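Local coordinates for protein N-acetylneuraminate epimerase (Escherichia coli, PDB 2UVK) that speeds the interconversion of the alpha and beta anomers of N-acetylneuraminate, the free sialic acid the bacterium probably takes up in the beta form, at residues Ala49-Ser61 against Asn67-Glu79. Residues are numbered along the deposited sequence; the frame is centred on the assembly and turned at random.
Sequences AAFPGGPRDQATS and NLYVFGGIGKNSE
Arg56 NH1 donates to Gly72 O at 2.9 Å. Gly72 O lies in the guanidinium plane, but NH1 stands above the carbonyl plane and not on a lone pair. The other edge of the guanidinium holds the arginine's own loop: NE and NH2 both reach Gly53 O, each at 3.1 Å and from the same face of that carbonyl. A bend at chi2 (-63°) folds the chain back to make this side-on grip. Phe51 CE2 lies over the centre of one guanidinium face, and Phe51 CE1 meets Val70 CG1 at 4.0 Å. An alanine in place of Arg56 would probably leave Gly72 O and Gly53 O without these donors and free the 53-56 loop to shift.

Backbone pairing continues on both sides of Gly72 and Gly73. Thr60 and Phe71 form an antiparallel hydrogen-bonded pair, with Phe71 N to Thr60 O at 2.8 Å. Asp57 and Ile74 make a single bridge, with Ile74 N to Asp57 O at 2.7 Å. Between them, Gly73 packs so closely on Arg56 and Ala59 that a CB would clash with Arg56 CB. Thr60 OG1 touches Phe71 CB at 3.4 Å and is hydrogen-bonded to Thr114 OG1. The Ile74 and Gln58 side chains lie side by side, with Ile74 CD1 3.6 Å from Gln58 NE2.

Further out, Asp87 forms a salt bridge with Arg56 NH2, and Phe85 adds a cation-pi contact. The paired strands 60-64 and 67-71 are the first two of a four-stranded antiparallel blade, and the Gly72-Gly73 pair after Phe71 is the diglycine characteristic of Kelch repeats in a beta-propeller.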
ATOM      1  N   ALA B  49     -10.841  -7.626 -29.776  1.00 16.25           N
ATOM      2  CA  ALA B  49     -11.444  -6.402 -29.281  1.00 15.97           C
ATOM      3  C   ALA B  49     -10.401  -5.614 -28.483  1.00 15.85           C
ATOM      4  O   ALA B  49      -9.621  -6.193 -27.721  1.00 16.48           O
ATOM      5  CB  ALA B  49     -12.653  -6.726 -28.429  1.00 15.96           C
ATOM      6  N   ALA B  50     -10.397  -4.310 -28.687  1.00 15.44           N
ATOM      7  CA  ALA B  50      -9.446  -3.432 -28.005  1.00 15.47           C
ATOM      8  C   ALA B  50      -9.650  -3.430 -26.498  1.00 15.35           C
ATOM      9  O   ALA B  50     -10.748  -3.514 -25.982  1.00 15.75           O
ATOM     10  CB  ALA B  50      -9.564  -2.007 -28.546  1.00 16.12           C
ATOM     11  N   PHE B  51      -8.536  -3.308 -25.785  1.00 15.22           N
ATOM     12  CA  PHE B  51      -8.568  -3.154 -24.337  1.00 14.80           C
ATOM     13  C   PHE B  51      -9.206  -1.814 -23.985  1.00 14.57           C
ATOM     14  O   PHE B  51      -8.749  -0.792 -24.475  1.00 16.62           O
ATOM     15  CB  PHE B  51      -7.135  -3.244 -23.807  1.00 14.43           C
ATOM     16  CG  PHE B  51      -7.036  -3.263 -22.309  1.00 12.50           C
ATOM     17  CD1 PHE B  51      -7.414  -4.372 -21.584  1.00 13.24           C
ATOM     18  CD2 PHE B  51      -6.557  -2.153 -21.616  1.00 12.81           C
ATOM     19  CE1 PHE B  51      -7.311  -4.370 -20.195  1.00 14.13           C
ATOM     20  CE2 PHE B  51      -6.456  -2.174 -20.250  1.00 13.49           C
ATOM     21  CZ  PHE B  51      -6.821  -3.268 -19.552  1.00 13.43           C
ATOM     22  N   PRO B  52     -10.255  -1.817 -23.149  1.00 15.09           N
ATOM     23  CA  PRO B  52     -10.965  -0.596 -22.850  1.00 15.22           C
ATOM     24  C   PRO B  52     -10.355   0.294 -21.766  1.00 15.00           C
ATOM     25  O   PRO B  52     -10.872   1.386 -21.514  1.00 16.42           O
ATOM     26  CB  PRO B  52     -12.318  -1.123 -22.370  1.00 15.92           C
ATOM     27  CG  PRO B  52     -12.029  -2.357 -21.744  1.00 16.24           C
ATOM     28  CD  PRO B  52     -10.940  -2.966 -22.535  1.00 15.21           C
ATOM     29  N   GLY B  53      -9.293  -0.169 -21.110  1.00 14.54           N
ATOM     30  CA  GLY B  53      -8.691   0.607 -19.999  1.00 14.89           C
ATOM     31  C   GLY B  53      -7.514   1.498 -20.366  1.00 14.93           C
ATOM     32  O   GLY B  53      -6.773   1.999 -19.470  1.00 15.07           O
ATOM     33  N   GLY B  54      -7.322   1.728 -21.664  1.00 13.91           N
ATOM     34  CA  GLY B  54      -6.201   2.468 -22.169  1.00 13.06           C
ATOM     35  C   GLY B  54      -4.916   1.675 -22.220  1.00 12.23           C
ATOM     36  O   GLY B  54      -4.861   0.560 -21.686  1.00 13.37           O
ATOM     37  N   PRO B  55      -3.871   2.220 -22.861  1.00 11.83           N
ATOM     38  CA  PRO B  55      -2.583   1.541 -22.915  1.00 11.20           C
ATOM     39  C   PRO B  55      -2.024   1.260 -21.531  1.00 10.58           C
ATOM     40  O   PRO B  55      -2.214   2.062 -20.632  1.00 11.23           O
ATOM     41  CB  PRO B  55      -1.695   2.537 -23.635  1.00 12.45           C
ATOM     42  CG  PRO B  55      -2.687   3.350 -24.504  1.00 12.75           C
ATOM     43  CD  PRO B  55      -3.856   3.485 -23.632  1.00 12.23           C
ATOM     44  N   ARG B  56      -1.357   0.113 -21.390  1.00  9.96           N
ATOM     45  CA  ARG B  56      -0.745  -0.304 -20.110  1.00  9.61           C
ATOM     46  C   ARG B  56       0.611  -0.891 -20.384  1.00  9.14           C
ATOM     47  O   ARG B  56       0.721  -1.824 -21.204  1.00  8.51           O
ATOM     48  CB  ARG B  56      -1.561  -1.385 -19.387  1.00 10.24           C
ATOM     49  CG  ARG B  56      -3.007  -1.041 -19.085  1.00 10.48           C
ATOM     50  CD  ARG B  56      -3.217   0.132 -18.127  1.00 12.63           C
ATOM     51  NE  ARG B  56      -4.636   0.447 -17.925  1.00 12.08           N
ATOM     52  CZ  ARG B  56      -5.453  -0.117 -17.044  1.00 10.98           C
ATOM     53  NH1 ARG B  56      -5.021  -1.078 -16.233  1.00 10.90           N
ATOM     54  NH2 ARG B  56      -6.718   0.280 -16.931  1.00 12.92           N
ATOM     55  N   ASP B  57       1.642  -0.373 -19.712  1.00  9.11           N
ATOM     56  CA  ASP B  57       2.958  -1.022 -19.665  1.00  9.12           C
ATOM     57  C   ASP B  57       3.067  -1.796 -18.362  1.00  8.66           C
ATOM     58  O   ASP B  57       2.564  -1.385 -17.338  1.00  8.64           O
ATOM     59  CB  ASP B  57       4.086   0.011 -19.697  1.00  9.54           C
ATOM     60  CG  ASP B  57       4.341   0.594 -21.058  1.00 12.75           C
ATOM     61  OD1 ASP B  57       3.871   0.086 -22.100  1.00 14.36           O
ATOM     62  OD2 ASP B  57       5.071   1.627 -21.081  1.00 18.80           O
ATOM     63  N   GLN B  58       3.688  -2.967 -18.425  1.00  8.95           N
ATOM     64  CA  GLN B  58       3.915  -3.731 -17.201  1.00  9.48           C
ATOM     65  C   GLN B  58       2.635  -4.239 -16.517  1.00  8.52           C
ATOM     66  O   GLN B  58       2.599  -4.475 -15.303  1.00  9.73           O
ATOM     67  CB  GLN B  58       4.813  -2.972 -16.198  1.00  9.76           C
ATOM     68  CG  GLN B  58       6.186  -2.633 -16.768  1.00 13.59           C
ATOM     69  CD  GLN B  58       7.123  -2.077 -15.741  1.00 15.03           C
ATOM     70  OE1 GLN B  58       7.342  -2.689 -14.706  1.00 22.21           O
ATOM     71  NE2 GLN B  58       7.651  -0.891 -15.994  1.00 20.85           N
ATOM     72  N   ALA B  59       1.569  -4.441 -17.297  1.00  7.74           N
ATOM     73  CA  ALA B  59       0.420  -5.219 -16.819  1.00  8.49           C
ATOM     74  C   ALA B  59       0.767  -6.701 -16.736  1.00  8.64           C
ATOM     75  O   ALA B  59       1.787  -7.167 -17.259  1.00  9.76           O
ATOM     76  CB  ALA B  59      -0.749  -5.027 -17.761  1.00  8.62           C
ATOM     77  N   THR B  60      -0.097  -7.437 -16.061  1.00  9.21           N
ATOM     78  CA  THR B  60       0.020  -8.908 -16.067  1.00  9.54           C
ATOM     79  C   THR B  60      -1.323  -9.489 -16.491  1.00 10.47           C
ATOM     80  O   THR B  60      -2.342  -8.796 -16.543  1.00  9.89           O
ATOM     81  CB  THR B  60       0.368  -9.477 -14.676  1.00  9.87           C
ATOM     82  OG1 THR B  60      -0.666  -9.154 -13.747  1.00 10.05           O
ATOM     83  CG2 THR B  60       1.726  -8.961 -14.188  1.00 10.75           C
ATOM     84  N   SER B  61      -1.334 -10.781 -16.796  0.50 10.87           N
ATOM     85  CA  SER B  61      -2.570 -11.441 -17.203  0.50 11.50           C
ATOM     86  C   SER B  61      -2.552 -12.914 -16.836  0.50 12.69           C
ATOM     87  O   SER B  61      -1.484 -13.515 -16.775  0.50 12.24           O
ATOM     88  CB  SER B  61      -2.792 -11.266 -18.708  0.50 11.43           C
ATOM     89  OG  SER B  61      -1.696 -11.772 -19.462  0.50 11.97           O
ATOM     90  N   ASN B  67     -11.559 -17.604 -19.176  1.00 20.30           N
ATOM     91  CA  ASN B  67     -11.568 -16.181 -19.378  1.00 19.34           C
ATOM     92  C   ASN B  67     -10.191 -15.638 -19.087  1.00 17.09           C
ATOM     93  O   ASN B  67      -9.441 -16.217 -18.296  1.00 16.33           O
ATOM     94  CB  ASN B  67     -12.573 -15.516 -18.455  1.00 19.61           C
ATOM     95  CG  ASN B  67     -13.991 -15.888 -18.789  1.00 21.19           C
ATOM     96  OD1 ASN B  67     -14.524 -15.443 -19.800  1.00 22.95           O
ATOM     97  ND2 ASN B  67     -14.612 -16.684 -17.930  1.00 22.98           N
ATOM     98  N   LEU B  68      -9.892 -14.538 -19.759  1.00 15.09           N
ATOM     99  CA  LEU B  68      -8.597 -13.852 -19.642  1.00 14.70           C
ATOM    100  C   LEU B  68      -8.755 -12.641 -18.726  1.00 14.37           C
ATOM    101  O   LEU B  68      -9.593 -11.771 -18.969  1.00 15.06           O
ATOM    102  CB  LEU B  68      -8.124 -13.431 -21.027  1.00 14.60           C
ATOM    103  CG  LEU B  68      -6.922 -12.487 -21.122  1.00 15.67           C
ATOM    104  CD1 LEU B  68      -5.696 -13.214 -20.631  1.00 17.17           C
ATOM    105  CD2 LEU B  68      -6.759 -11.999 -22.555  1.00 16.79           C
ATOM    106  N   TYR B  69      -7.928 -12.595 -17.684  1.00 12.88           N
ATOM    107  CA  TYR B  69      -7.908 -11.471 -16.723  1.00 12.47           C
ATOM    108  C   TYR B  69      -6.632 -10.664 -16.903  1.00 12.12           C
ATOM    109  O   TYR B  69      -5.577 -11.242 -17.025  1.00 12.71           O
ATOM    110  CB  TYR B  69      -7.986 -11.990 -15.286  1.00 13.76           C
ATOM    111  CG  TYR B  69      -9.292 -12.702 -15.039  1.00 13.73           C
ATOM    112  CD1 TYR B  69     -10.391 -12.029 -14.571  1.00 13.83           C
ATOM    113  CD2 TYR B  69      -9.437 -14.049 -15.354  1.00 14.99           C
ATOM    114  CE1 TYR B  69     -11.648 -12.671 -14.416  1.00 15.03           C
ATOM    115  CE2 TYR B  69     -10.667 -14.700 -15.180  1.00 14.69           C
ATOM    116  CZ  TYR B  69     -11.762 -14.016 -14.702  1.00 15.23           C
ATOM    117  OH  TYR B  69     -12.994 -14.670 -14.534  1.00 17.15           O
ATOM    118  N   VAL B  70      -6.761  -9.338 -16.905  1.00 11.16           N
ATOM    119  CA  VAL B  70      -5.615  -8.411 -17.004  1.00 10.45           C
ATOM    120  C   VAL B  70      -5.599  -7.542 -15.745  1.00  9.87           C
ATOM    121  O   VAL B  70      -6.631  -7.010 -15.340  1.00  9.77           O
ATOM    122  CB  VAL B  70      -5.681  -7.529 -18.274  1.00 11.86           C
ATOM    123  CG1 VAL B  70      -4.552  -6.501 -18.284  1.00 11.54           C
ATOM    124  CG2 VAL B  70      -5.618  -8.409 -19.531  1.00 14.41           C
ATOM    125  N   PHE B  71      -4.418  -7.445 -15.139  1.00  8.79           N
ATOM    126  CA  PHE B  71      -4.211  -6.772 -13.857  1.00  8.94           C
ATOM    127  C   PHE B  71      -3.259  -5.565 -14.004  1.00  8.02           C
ATOM    128  O   PHE B  71      -2.103  -5.694 -14.403  1.00  9.07           O
ATOM    129  CB  PHE B  71      -3.594  -7.756 -12.857  1.00  8.86           C
ATOM    130  CG  PHE B  71      -4.444  -8.959 -12.647  1.00  8.70           C
ATOM    131  CD1 PHE B  71      -5.411  -8.989 -11.665  1.00  9.61           C
ATOM    132  CD2 PHE B  71      -4.228 -10.080 -13.441  1.00  9.55           C
ATOM    133  CE1 PHE B  71      -6.217 -10.131 -11.493  1.00 12.15           C
ATOM    134  CE2 PHE B  71      -5.023 -11.232 -13.273  1.00 10.10           C
ATOM    135  CZ  PHE B  71      -5.991 -11.246 -12.296  1.00  9.25           C
ATOM    136  N   GLY B  72      -3.755  -4.392 -13.629  1.00  8.45           N
ATOM    137  CA  GLY B  72      -2.914  -3.224 -13.449  1.00  8.93           C
ATOM    138  C   GLY B  72      -2.154  -2.729 -14.652  1.00  8.44           C
ATOM    139  O   GLY B  72      -2.684  -2.680 -15.776  1.00  9.69           O
ATOM    140  N   GLY B  73      -0.901  -2.345 -14.399  1.00  7.51           N
ATOM    141  CA  GLY B  73      -0.019  -1.720 -15.371  1.00  8.09           C
ATOM    142  C   GLY B  73       0.094  -0.217 -15.173  1.00  7.75           C
ATOM    143  O   GLY B  73      -0.536   0.372 -14.308  1.00  8.16           O
ATOM    144  N   ILE B  74       0.921   0.356 -16.008  1.00  8.00           N
ATOM    145  CA  ILE B  74       1.212   1.787 -15.986  1.00  8.29           C
ATOM    146  C   ILE B  74       0.566   2.443 -17.220  1.00  8.97           C
ATOM    147  O   ILE B  74       0.767   2.010 -18.341  1.00  9.26           O
ATOM    148  CB  ILE B  74       2.708   2.029 -16.105  1.00  8.15           C
ATOM    149  CG1 ILE B  74       3.463   1.447 -14.895  1.00 10.11           C
ATOM    150  CG2 ILE B  74       2.997   3.545 -16.184  1.00 10.16           C
ATOM    151  CD1 ILE B  74       4.943   1.302 -15.162  1.00 11.43           C
ATOM    152  N   GLY B  75      -0.114   3.553 -16.988  1.00 10.03           N
ATOM    153  CA  GLY B  75      -0.687   4.316 -18.092  1.00  9.65           C
ATOM    154  C   GLY B  75      -1.188   5.637 -17.607  1.00 10.60           C
ATOM    155  O   GLY B  75      -0.834   6.051 -16.531  1.00 11.29           O
ATOM    156  N   LYS B  76      -2.066   6.257 -18.364  1.00 11.27           N
ATOM    157  CA  LYS B  76      -2.500   7.613 -18.075  1.00 11.86           C
ATOM    158  C   LYS B  76      -3.791   7.657 -17.282  1.00 12.12           C
ATOM    159  O   LYS B  76      -4.792   6.947 -17.624  1.00 13.40           O
ATOM    160  CB  LYS B  76      -2.616   8.433 -19.377  1.00 12.26           C
ATOM    161  CG  LYS B  76      -1.336   8.533 -20.175  1.00 12.91           C
ATOM    162  CD  LYS B  76      -0.175   9.125 -19.375  1.00 14.86           C
ATOM    163  CE  LYS B  76       0.971   9.586 -20.233  1.00 17.71           C
ATOM    164  NZ  LYS B  76       1.916  10.377 -19.412  1.00 23.22           N
ATOM    165  N   ASN B  77      -3.814   8.504 -16.251  1.00 12.74           N
ATOM    166  CA  ASN B  77      -5.035   8.788 -15.523  1.00 13.68           C
ATOM    167  C   ASN B  77      -5.889   9.818 -16.313  1.00 13.74           C
ATOM    168  O   ASN B  77      -5.519  10.240 -17.415  1.00 13.49           O
ATOM    169  CB  ASN B  77      -4.794   9.232 -14.065  1.00 14.62           C
ATOM    170  CG  ASN B  77      -4.049  10.550 -13.947  1.00 14.44           C
ATOM    171  OD1 ASN B  77      -3.970  11.318 -14.893  1.00 14.95           O
ATOM    172  ND2 ASN B  77      -3.480  10.811 -12.766  1.00 16.46           N
ATOM    173  N   SER B  78      -7.019  10.192 -15.731  0.50 13.61           N
ATOM    174  CA  SER B  78      -7.958  11.112 -16.397  0.50 13.85           C
ATOM    175  C   SER B  78      -7.387  12.515 -16.575  0.50 14.30           C
ATOM    176  O   SER B  78      -7.892  13.296 -17.378  0.50 13.89           O
ATOM    177  CB  SER B  78      -9.257  11.172 -15.611  0.50 14.01           C
ATOM    178  OG  SER B  78      -9.072  11.787 -14.348  0.50 14.80           O
ATOM    179  N   GLU B  79      -6.357  12.846 -15.808  1.00 14.26           N
ATOM    180  CA  GLU B  79      -5.641  14.102 -15.937  1.00 14.55           C
ATOM    181  C   GLU B  79      -4.474  14.046 -16.914  1.00 14.17           C
ATOM    182  O   GLU B  79      -3.787  15.036 -17.128  1.00 15.90           O
ATOM    183  CB  GLU B  79      -5.163  14.568 -14.555  1.00 15.84           C
ATOM    184  CG  GLU B  79      -6.280  14.872 -13.583  1.00 17.97           C
ATOM    185  CD  GLU B  79      -7.003  16.185 -13.885  1.00 21.44           C
ATOM    186  OE1 GLU B  79      -6.380  17.097 -14.470  1.00 22.82           O
ATOM    187  OE2 GLU B  79      -8.181  16.286 -13.499  1.00 27.10           O
TER
HETATM  188  O   HOH W   1      -2.800   4.766 -20.668  1.00 19.38           O